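PDB 2OKX: rhamnosidase B from Bacillus sp., which belongs to glycoside hydrolase family 78 and hydrolyses terminal alpha-L-rhamnose residues from its substrates, probably with inversion of the anomeric configuration. Local coordinates for residues S18-F30 with W129-R143. Residues are numbered along the deposited sequence; the frame is centred on the assembly and turned at random. Where two conformers were deposited one is given.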
ATOM      1  N   SER A  18       1.267 -25.003   5.491  1.00 31.69           N
ATOM      2  CA  SER A  18       1.151 -23.553   5.384  1.00 31.08           C
ATOM      3  C   SER A  18       1.334 -22.915   6.757  1.00 29.05           C
ATOM      4  O   SER A  18       0.376 -22.464   7.383  1.00 29.22           O
ATOM      5  CB  SER A  18      -0.217 -23.176   4.803  1.00 31.52           C
ATOM      6  OG  SER A  18      -0.344 -21.773   4.639  1.00 31.59           O
ATOM      7  N   PRO A  19       2.580 -22.874   7.244  1.00 27.76           N
ATOM      8  CA  PRO A  19       2.875 -22.287   8.549  1.00 27.63           C
ATOM      9  C   PRO A  19       2.701 -20.773   8.526  1.00 27.56           C
ATOM     10  O   PRO A  19       2.809 -20.140   7.471  1.00 27.80           O
ATOM     11  CB  PRO A  19       4.321 -22.701   8.789  1.00 25.91           C
ATOM     12  CG  PRO A  19       4.894 -22.678   7.408  1.00 26.18           C
ATOM     13  CD  PRO A  19       3.813 -23.346   6.588  1.00 27.57           C
ATOM     14  N   ARG A  20       2.428 -20.202   9.691  1.00 26.87           N
ATOM     15  CA  ARG A  20       2.248 -18.762   9.799  1.00 26.85           C
ATOM     16  C   ARG A  20       3.588 -18.044   9.883  1.00 26.66           C
ATOM     17  O   ARG A  20       4.475 -18.451  10.636  1.00 24.67           O
ATOM     18  CB  ARG A  20       1.440 -18.417  11.055  1.00 26.10           C
ATOM     19  CG  ARG A  20       1.305 -16.911  11.326  1.00 25.44           C
ATOM     20  CD  ARG A  20       0.970 -16.659  12.791  1.00 24.82           C
ATOM     21  NE  ARG A  20       0.857 -15.244  13.156  1.00 24.64           N
ATOM     22  CZ  ARG A  20      -0.205 -14.479  12.911  1.00 25.21           C
ATOM     23  NH1 ARG A  20      -1.268 -14.977  12.283  1.00 23.53           N
ATOM     24  NH2 ARG A  20      -0.223 -13.222  13.333  1.00 23.76           N
ATOM     25  N   ASN A  21       3.728 -16.983   9.094  1.00 25.99           N
ATOM     26  CA  ASN A  21       4.927 -16.150   9.126  1.00 24.70           C
ATOM     27  C   ASN A  21       6.222 -16.948   9.283  1.00 23.95           C
ATOM     28  O   ASN A  21       6.957 -16.760  10.247  1.00 23.63           O
ATOM     29  CB  ASN A  21       4.779 -15.157  10.286  1.00 24.00           C
ATOM     30  CG  ASN A  21       5.887 -14.116  10.331  1.00 23.19           C
ATOM     31  OD1 ASN A  21       6.093 -13.466  11.358  1.00 25.43           O
ATOM     32  ND2 ASN A  21       6.591 -13.946   9.227  1.00 20.15           N
ATOM     33  N   GLU A  22       6.506 -17.831   8.332  1.00 25.40           N
ATOM     34  CA  GLU A  22       7.722 -18.630   8.402  1.00 26.17           C
ATOM     35  C   GLU A  22       8.664 -18.363   7.239  1.00 24.31           C
ATOM     36  O   GLU A  22       8.260 -18.401   6.080  1.00 24.47           O
ATOM     37  CB  GLU A  22       7.382 -20.128   8.432  1.00 28.50           C
ATOM     38  CG  GLU A  22       8.609 -21.039   8.466  1.00 31.85           C
ATOM     39  CD  GLU A  22       8.254 -22.515   8.544  1.00 33.02           C
ATOM     40  OE1 GLU A  22       8.333 -23.218   7.507  1.00 33.24           O
ATOM     41  OE2 GLU A  22       7.886 -22.968   9.648  1.00 32.85           O
ATOM     42  N   TRP A  23       9.924 -18.092   7.561  1.00 24.37           N
ATOM     43  CA  TRP A  23      10.937 -17.852   6.541  1.00 25.50           C
ATOM     44  C   TRP A  23      11.780 -19.124   6.458  1.00 24.71           C
ATOM     45  O   TRP A  23      12.374 -19.554   7.445  1.00 26.10           O
ATOM     46  CB  TRP A  23      11.793 -16.640   6.927  1.00 25.34           C
ATOM     47  CG  TRP A  23      11.019 -15.342   6.899  1.00 26.20           C
ATOM     48  CD1 TRP A  23       9.675 -15.191   6.683  1.00 26.90           C
ATOM     49  CD2 TRP A  23      11.545 -14.022   7.085  1.00 26.25           C
ATOM     50  NE1 TRP A  23       9.334 -13.860   6.721  1.00 26.59           N
ATOM     51  CE2 TRP A  23      10.461 -13.120   6.967  1.00 27.65           C
ATOM     52  CE3 TRP A  23      12.826 -13.511   7.338  1.00 26.80           C
ATOM     53  CZ2 TRP A  23      10.620 -11.734   7.094  1.00 26.52           C
ATOM     54  CZ3 TRP A  23      12.982 -12.130   7.465  1.00 26.40           C
ATOM     55  CH2 TRP A  23      11.885 -11.260   7.342  1.00 25.58           C
ATOM     56  N   ARG A  24      11.813 -19.733   5.278  1.00 26.87           N
ATOM     57  CA  ARG A  24      12.545 -20.978   5.082  1.00 27.72           C
ATOM     58  C   ARG A  24      13.624 -20.902   4.006  1.00 27.93           C
ATOM     59  O   ARG A  24      13.408 -20.343   2.931  1.00 27.67           O
ATOM     60  CB  ARG A  24      11.544 -22.090   4.752  1.00 28.71           C
ATOM     61  CG  ARG A  24      12.150 -23.437   4.396  1.00 29.82           C
ATOM     62  CD  ARG A  24      11.053 -24.493   4.295  1.00 28.22           C
ATOM     63  NE  ARG A  24      10.497 -24.815   5.606  1.00 29.86           N
ATOM     64  CZ  ARG A  24      11.107 -25.571   6.515  1.00 30.96           C
ATOM     65  NH1 ARG A  24      12.300 -26.095   6.258  1.00 31.28           N
ATOM     66  NH2 ARG A  24      10.529 -25.799   7.687  1.00 31.27           N
ATOM     67  N   CYS A  25      14.783 -21.483   4.310  1.00 28.99           N
ATOM     68  CA  CYS A  25      15.925 -21.501   3.399  1.00 29.18           C
ATOM     69  C   CYS A  25      15.990 -22.778   2.571  1.00 30.60           C
ATOM     70  O   CYS A  25      15.632 -23.857   3.043  1.00 31.09           O
ATOM     71  CB  CYS A  25      17.232 -21.383   4.187  1.00 28.09           C
ATOM     72  SG  CYS A  25      17.347 -19.969   5.296  1.00 30.89           S
ATOM     73  N   PHE A  26      16.459 -22.643   1.333  1.00 30.02           N
ATOM     74  CA  PHE A  26      16.619 -23.778   0.434  1.00 30.45           C
ATOM     75  C   PHE A  26      17.982 -23.682  -0.242  1.00 32.58           C
ATOM     76  O   PHE A  26      18.441 -22.588  -0.578  1.00 32.03           O
ATOM     77  CB  PHE A  26      15.524 -23.802  -0.638  1.00 29.27           C
ATOM     78  CG  PHE A  26      14.146 -24.065  -0.098  1.00 30.39           C
ATOM     79  CD1 PHE A  26      13.354 -23.020   0.371  1.00 29.04           C
ATOM     80  CD2 PHE A  26      13.645 -25.363  -0.047  1.00 28.65           C
ATOM     81  CE1 PHE A  26      12.083 -23.263   0.882  1.00 29.08           C
ATOM     82  CE2 PHE A  26      12.375 -25.620   0.462  1.00 28.50           C
ATOM     83  CZ  PHE A  26      11.592 -24.568   0.928  1.00 29.12           C
ATOM     84  N   ARG A  27      18.631 -24.829  -0.426  1.00 32.14           N
ATOM     85  CA  ARG A  27      19.936 -24.887  -1.072  1.00 33.55           C
ATOM     86  C   ARG A  27      19.977 -26.021  -2.084  1.00 35.48           C
ATOM     87  O   ARG A  27      19.525 -27.134  -1.812  1.00 35.06           O
ATOM     88  CB  ARG A  27      21.053 -25.088  -0.041  1.00 32.87           C
ATOM     89  CG  ARG A  27      21.411 -23.841   0.765  1.00 32.88           C
ATOM     90  CD  ARG A  27      22.443 -24.164   1.835  1.00 31.37           C
ATOM     91  NE  ARG A  27      23.666 -24.722   1.265  1.00 32.94           N
ATOM     92  CZ  ARG A  27      24.649 -23.999   0.739  1.00 34.60           C
ATOM     93  NH1 ARG A  27      24.565 -22.674   0.710  1.00 33.04           N
ATOM     94  NH2 ARG A  27      25.717 -24.603   0.232  1.00 33.95           N
ATOM     95  N   GLY A  28      20.517 -25.721  -3.258  1.00 36.64           N
ATOM     96  CA  GLY A  28      20.630 -26.712  -4.307  1.00 38.30           C
ATOM     97  C   GLY A  28      21.925 -26.474  -5.054  1.00 39.90           C
ATOM     98  O   GLY A  28      22.287 -25.330  -5.326  1.00 39.05           O
ATOM     99  N   SER A  29      22.637 -27.547  -5.377  1.00 41.00           N
ATOM    100  CA  SER A  29      23.894 -27.422  -6.095  1.00 42.25           C
ATOM    101  C   SER A  29      23.878 -28.263  -7.354  1.00 42.75           C
ATOM    102  O   SER A  29      23.061 -29.172  -7.502  1.00 42.28           O
ATOM    103  CB  SER A  29      25.062 -27.853  -5.207  1.00 43.46           C
ATOM    104  OG  SER A  29      25.193 -26.999  -4.083  1.00 47.93           O
ATOM    105  N   PHE A  30      24.786 -27.948  -8.267  1.00 43.70           N
ATOM    106  CA  PHE A  30      24.901 -28.673  -9.520  1.00 46.06           C
ATOM    107  C   PHE A  30      26.227 -28.324 -10.180  1.00 47.56           C
ATOM    108  O   PHE A  30      26.814 -27.277  -9.902  1.00 47.87           O
ATOM    109  CB  PHE A  30      23.752 -28.314 -10.468  1.00 45.66           C
ATOM    110  CG  PHE A  30      23.793 -26.895 -10.964  1.00 45.42           C
ATOM    111  CD1 PHE A  30      23.409 -25.842 -10.141  1.00 45.15           C
ATOM    112  CD2 PHE A  30      24.223 -26.613 -12.257  1.00 45.79           C
ATOM    113  CE1 PHE A  30      23.454 -24.527 -10.596  1.00 44.58           C
ATOM    114  CE2 PHE A  30      24.272 -25.300 -12.722  1.00 45.55           C
ATOM    115  CZ  PHE A  30      23.886 -24.255 -11.889  1.00 45.05           C
ATOM    116  N   TRP A 129      17.289 -31.293  -2.838  1.00 38.08           N
ATOM    117  CA  TRP A 129      17.620 -30.009  -2.230  1.00 37.66           C
ATOM    118  C   TRP A 129      17.538 -30.083  -0.711  1.00 37.24           C
ATOM    119  O   TRP A 129      16.852 -30.942  -0.157  1.00 37.00           O
ATOM    120  CB  TRP A 129      16.672 -28.922  -2.742  1.00 37.25           C
ATOM    121  CG  TRP A 129      16.972 -28.461  -4.135  1.00 37.25           C
ATOM    122  CD1 TRP A 129      17.194 -29.245  -5.230  1.00 38.42           C
ATOM    123  CD2 TRP A 129      17.050 -27.104  -4.589  1.00 37.45           C
ATOM    124  NE1 TRP A 129      17.405 -28.461  -6.341  1.00 39.25           N
ATOM    125  CE2 TRP A 129      17.321 -27.143  -5.976  1.00 38.37           C
ATOM    126  CE3 TRP A 129      16.915 -25.859  -3.961  1.00 36.60           C
ATOM    127  CZ2 TRP A 129      17.460 -25.980  -6.747  1.00 38.00           C
ATOM    128  CZ3 TRP A 129      17.052 -24.704  -4.727  1.00 35.54           C
ATOM    129  CH2 TRP A 129      17.323 -24.776  -6.105  1.00 36.34           C
ATOM    130  N   ARG A 130      18.243 -29.174  -0.047  1.00 37.16           N
ATOM    131  CA  ARG A 130      18.270 -29.106   1.411  1.00 37.98           C
ATOM    132  C   ARG A 130      17.414 -27.927   1.861  1.00 37.32           C
ATOM    133  O   ARG A 130      17.268 -26.945   1.127  1.00 35.87           O
ATOM    134  CB  ARG A 130      19.701 -28.890   1.896  1.00 40.97           C
ATOM    135  CG  ARG A 130      20.706 -29.907   1.387  1.00 45.77           C
ATOM    136  CD  ARG A 130      20.726 -31.147   2.253  1.00 49.18           C
ATOM    137  NE  ARG A 130      21.861 -32.005   1.926  1.00 52.39           N
ATOM    138  CZ  ARG A 130      22.296 -32.993   2.702  1.00 53.36           C
ATOM    139  NH1 ARG A 130      21.689 -33.249   3.853  1.00 55.19           N
ATOM    140  NH2 ARG A 130      23.342 -33.717   2.331  1.00 55.14           N
ATOM    141  N   THR A 131      16.864 -28.017   3.069  1.00 35.78           N
ATOM    142  CA  THR A 131      16.031 -26.946   3.600  1.00 35.17           C
ATOM    143  C   THR A 131      15.985 -26.916   5.123  1.00 36.19           C
ATOM    144  O   THR A 131      16.034 -27.956   5.783  1.00 37.70           O
ATOM    145  CB  THR A 131      14.584 -27.048   3.072  1.00 35.30           C
ATOM    146  OG1 THR A 131      13.805 -25.966   3.598  1.00 33.85           O
ATOM    147  CG2 THR A 131      13.951 -28.368   3.491  1.00 34.85           C
ATOM    148  N   GLU A 132      15.896 -25.706   5.666  1.00 34.46           N
ATOM    149  CA  GLU A 132      15.821 -25.464   7.105  1.00 35.19           C
ATOM    150  C   GLU A 132      15.221 -24.074   7.295  1.00 34.97           C
ATOM    151  O   GLU A 132      15.374 -23.208   6.432  1.00 32.90           O
ATOM    152  CB  GLU A 132      17.216 -25.486   7.748  1.00 36.84           C
ATOM    153  CG  GLU A 132      17.893 -26.850   7.825  1.00 40.37           C
ATOM    154  CD  GLU A 132      17.212 -27.807   8.793  1.00 42.97           C
ATOM    155  OE1 GLU A 132      17.022 -27.430   9.970  1.00 44.39           O
ATOM    156  OE2 GLU A 132      16.877 -28.939   8.377  1.00 43.33           O
ATOM    157  N   ARG A 133      14.532 -23.854   8.410  1.00 34.45           N
ATOM    158  CA  ARG A 133      13.958 -22.542   8.662  1.00 35.04           C
ATOM    159  C   ARG A 133      15.107 -21.570   8.869  1.00 35.21           C
ATOM    160  O   ARG A 133      16.189 -21.968   9.306  1.00 34.85           O
ATOM    161  CB  ARG A 133      13.085 -22.551   9.918  0.60 35.73           C
ATOM    162  CG  ARG A 133      11.695 -23.122   9.728  0.60 36.72           C
ATOM    163  CD  ARG A 133      10.805 -22.693  10.879  0.60 38.65           C
ATOM    164  NE  ARG A 133      10.759 -21.236  10.988  0.60 39.42           N
ATOM    165  CZ  ARG A 133      10.215 -20.576  12.005  0.60 38.31           C
ATOM    166  NH1 ARG A 133       9.666 -21.240  13.014  0.60 39.42           N
ATOM    167  NH2 ARG A 133      10.229 -19.253  12.015  0.60 36.59           N
ATOM    168  N   LEU A 134      14.877 -20.298   8.554  1.00 33.30           N
ATOM    169  CA  LEU A 134      15.905 -19.288   8.760  1.00 31.07           C
ATOM    170  C   LEU A 134      16.114 -19.194  10.264  1.00 30.00           C
ATOM    171  O   LEU A 134      15.181 -18.888  11.011  1.00 27.87           O
ATOM    172  CB  LEU A 134      15.447 -17.933   8.221  1.00 31.44           C
ATOM    173  CG  LEU A 134      16.427 -16.772   8.410  1.00 30.90           C
ATOM    174  CD1 LEU A 134      17.662 -16.999   7.550  1.00 29.30           C
ATOM    175  CD2 LEU A 134      15.748 -15.462   8.021  1.00 31.15           C
ATOM    176  N   GLY A 135      17.338 -19.461  10.708  1.00 28.31           N
ATOM    177  CA  GLY A 135      17.633 -19.410  12.127  1.00 27.47           C
ATOM    178  C   GLY A 135      17.379 -18.065  12.784  1.00 28.10           C
ATOM    179  O   GLY A 135      17.757 -17.022  12.250  1.00 28.86           O
ATOM    180  N   GLY A 136      16.730 -18.091  13.944  1.00 25.93           N
ATOM    181  CA  GLY A 136      16.455 -16.864  14.668  1.00 25.37           C
ATOM    182  C   GLY A 136      15.211 -16.094  14.250  1.00 24.43           C
ATOM    183  O   GLY A 136      14.806 -15.167  14.947  1.00 25.13           O
ATOM    184  N   GLN A 137      14.606 -16.459  13.125  1.00 24.62           N
ATOM    185  CA  GLN A 137      13.409 -15.765  12.662  1.00 24.91           C
ATOM    186  C   GLN A 137      12.202 -16.217  13.475  1.00 25.82           C
ATOM    187  O   GLN A 137      11.775 -17.366  13.379  1.00 27.00           O
ATOM    188  CB  GLN A 137      13.180 -16.033  11.176  1.00 25.87           C
ATOM    189  CG  GLN A 137      12.015 -15.243  10.591  1.00 26.19           C
ATOM    190  CD  GLN A 137      10.720 -16.032  10.557  1.00 26.82           C
ATOM    191  OE1 GLN A 137       9.638 -15.482  10.760  1.00 28.26           O
ATOM    192  NE2 GLN A 137      10.822 -17.322  10.273  1.00 26.39           N
ATOM    193  N   ARG A 138      11.659 -15.304  14.275  1.00 25.70           N
ATOM    194  CA  ARG A 138      10.515 -15.598  15.133  1.00 26.38           C
ATOM    195  C   ARG A 138       9.189 -15.551  14.386  1.00 26.39           C
ATOM    196  O   ARG A 138       8.780 -14.498  13.890  1.00 25.58           O
ATOM    197  CB  ARG A 138      10.471 -14.609  16.299  1.00 25.15           C
ATOM    198  CG  ARG A 138      11.786 -14.464  17.055  1.00 27.14           C
ATOM    199  CD  ARG A 138      12.398 -15.816  17.411  1.00 28.43           C
ATOM    200  NE  ARG A 138      13.518 -15.684  18.344  1.00 29.14           N
ATOM    201  CZ  ARG A 138      14.423 -16.634  18.572  1.00 29.47           C
ATOM    202  NH1 ARG A 138      14.350 -17.796  17.933  1.00 26.98           N
ATOM    203  NH2 ARG A 138      15.400 -16.421  19.440  1.00 29.81           N
ATOM    204  N   SER A 139       8.514 -16.695  14.319  1.00 24.78           N
ATOM    205  CA  SER A 139       7.240 -16.790  13.625  1.00 24.26           C
ATOM    206  C   SER A 139       6.078 -16.147  14.371  1.00 23.61           C
ATOM    207  O   SER A 139       4.944 -16.182  13.895  1.00 25.48           O
ATOM    208  CB  SER A 139       6.910 -18.252  13.320  0.51 24.57           C
ATOM    209  OG  SER A 139       7.751 -18.750  12.295  0.51 25.56           O
ATOM    210  N   ASN A 140       6.342 -15.574  15.539  1.00 23.73           N
ATOM    211  CA  ASN A 140       5.279 -14.912  16.286  1.00 23.58           C
ATOM    212  C   ASN A 140       5.395 -13.387  16.188  1.00 23.84           C
ATOM    213  O   ASN A 140       4.716 -12.663  16.920  1.00 22.68           O
ATOM    214  CB  ASN A 140       5.293 -15.327  17.765  1.00 23.68           C
ATOM    215  CG  ASN A 140       6.521 -14.828  18.509  1.00 23.50           C
ATOM    216  OD1 ASN A 140       6.461 -14.550  19.709  1.00 24.28           O
ATOM    217  ND2 ASN A 140       7.640 -14.727  17.808  1.00 22.42           N
ATOM    218  N   SER A 141       6.242 -12.902  15.280  1.00 21.43           N
ATOM    219  CA  SER A 141       6.420 -11.458  15.122  1.00 23.55           C
ATOM    220  C   SER A 141       5.094 -10.806  14.714  1.00 22.37           C
ATOM    221  O   SER A 141       4.195 -11.472  14.198  1.00 23.04           O
ATOM    222  CB  SER A 141       7.525 -11.155  14.098  1.00 19.60           C
ATOM    223  OG  SER A 141       7.150 -11.534  12.792  1.00 22.43           O
ATOM    224  N   PRO A 142       4.958  -9.491  14.937  1.00 22.17           N
ATOM    225  CA  PRO A 142       3.727  -8.768  14.601  1.00 22.05           C
ATOM    226  C   PRO A 142       3.243  -8.823  13.157  1.00 22.87           C
ATOM    227  O   PRO A 142       4.037  -8.795  12.213  1.00 21.77           O
ATOM    228  CB  PRO A 142       4.040  -7.329  15.022  1.00 21.57           C
ATOM    229  CG  PRO A 142       5.083  -7.488  16.082  1.00 20.79           C
ATOM    230  CD  PRO A 142       5.957  -8.567  15.502  1.00 20.80           C
ATOM    231  N   ARG A 143       1.924  -8.907  12.998  1.00 21.28           N
ATOM    232  CA  ARG A 143       1.325  -8.874  11.677  1.00 21.39           C
ATOM    233  C   ARG A 143       1.562  -7.406  11.335  1.00 19.97           C
ATOM    234  O   ARG A 143       1.325  -6.526  12.164  1.00 19.32           O
ATOM    235  CB  ARG A 143      -0.177  -9.173  11.757  1.00 21.72           C
ATOM    236  CG  ARG A 143      -0.926  -9.016  10.438  1.00 21.93           C
ATOM    237  CD  ARG A 143      -0.506 -10.052   9.405  1.00 21.86           C
ATOM    238  NE  ARG A 143      -1.007  -9.697   8.079  1.00 22.73           N
ATOM    239  CZ  ARG A 143      -2.276  -9.798   7.694  1.00 23.02           C
ATOM    240  NH1 ARG A 143      -3.201 -10.260   8.526  1.00 24.15           N
ATOM    241  NH2 ARG A 143      -2.629  -9.401   6.478  1.00 22.10           N
TER
HETATM  242  O   HOH W   1       1.858 -12.658  15.563  1.00 25.89           O
HETATM  243  O   HOH W   2       3.444 -14.127  13.443  1.00 31.69           O
HETATM  244  O   HOH W   3       7.140 -21.610  11.621  1.00 49.19           O
HETATM  245  O   HOH W   4      13.697 -28.576   7.567  1.00 44.84           O
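Thr-131 OG1 donates to Cys-25 O at 2.8 Å and accepts from Arg-24 NH1 at 3.1 Å, the latter bond nearly straight (168°) and in the guanidinium plane. Its chi1 of -179° sets OG1 beside its own carbonyl carbon, where it also lies over one face of the Phe-26 ring. Cys-25 O is gripped twice, since Glu-132 N (3.2 Å) reaches it from the face opposite Thr-131 OG1. Farther along, Gly-28 CA sits over the face of the six-membered ring of Trp-129, 3.7 Å from the centroid, a CH-pi contact. At the other end, Leu-134 CD2 meets the Trp-23 ring at its edge, 3.6 Å from CE3. In the modelled conformer of Arg-133, Glu-22 OE2 makes a long, charge-only salt bridge to NE. In the second shell, Glu-22 OE1 pairs with Arg-24 NE at 3.3 Å. A leucine replacing Arg-24 would probably leave Glu-22 without its closer cationic mate and Thr-131 OG1 without this donor. Reciprocal backbone bonds in the Cys-25/Glu-132 and Arg-27/Arg-130 pairs, with axes at 157°, define adjacent antiparallel strands within a seven-stranded sheet, strand 87-96 flanking 22-31 on its other edge, consistent with the beta-sandwich of a galactose-binding-like N-terminal domain.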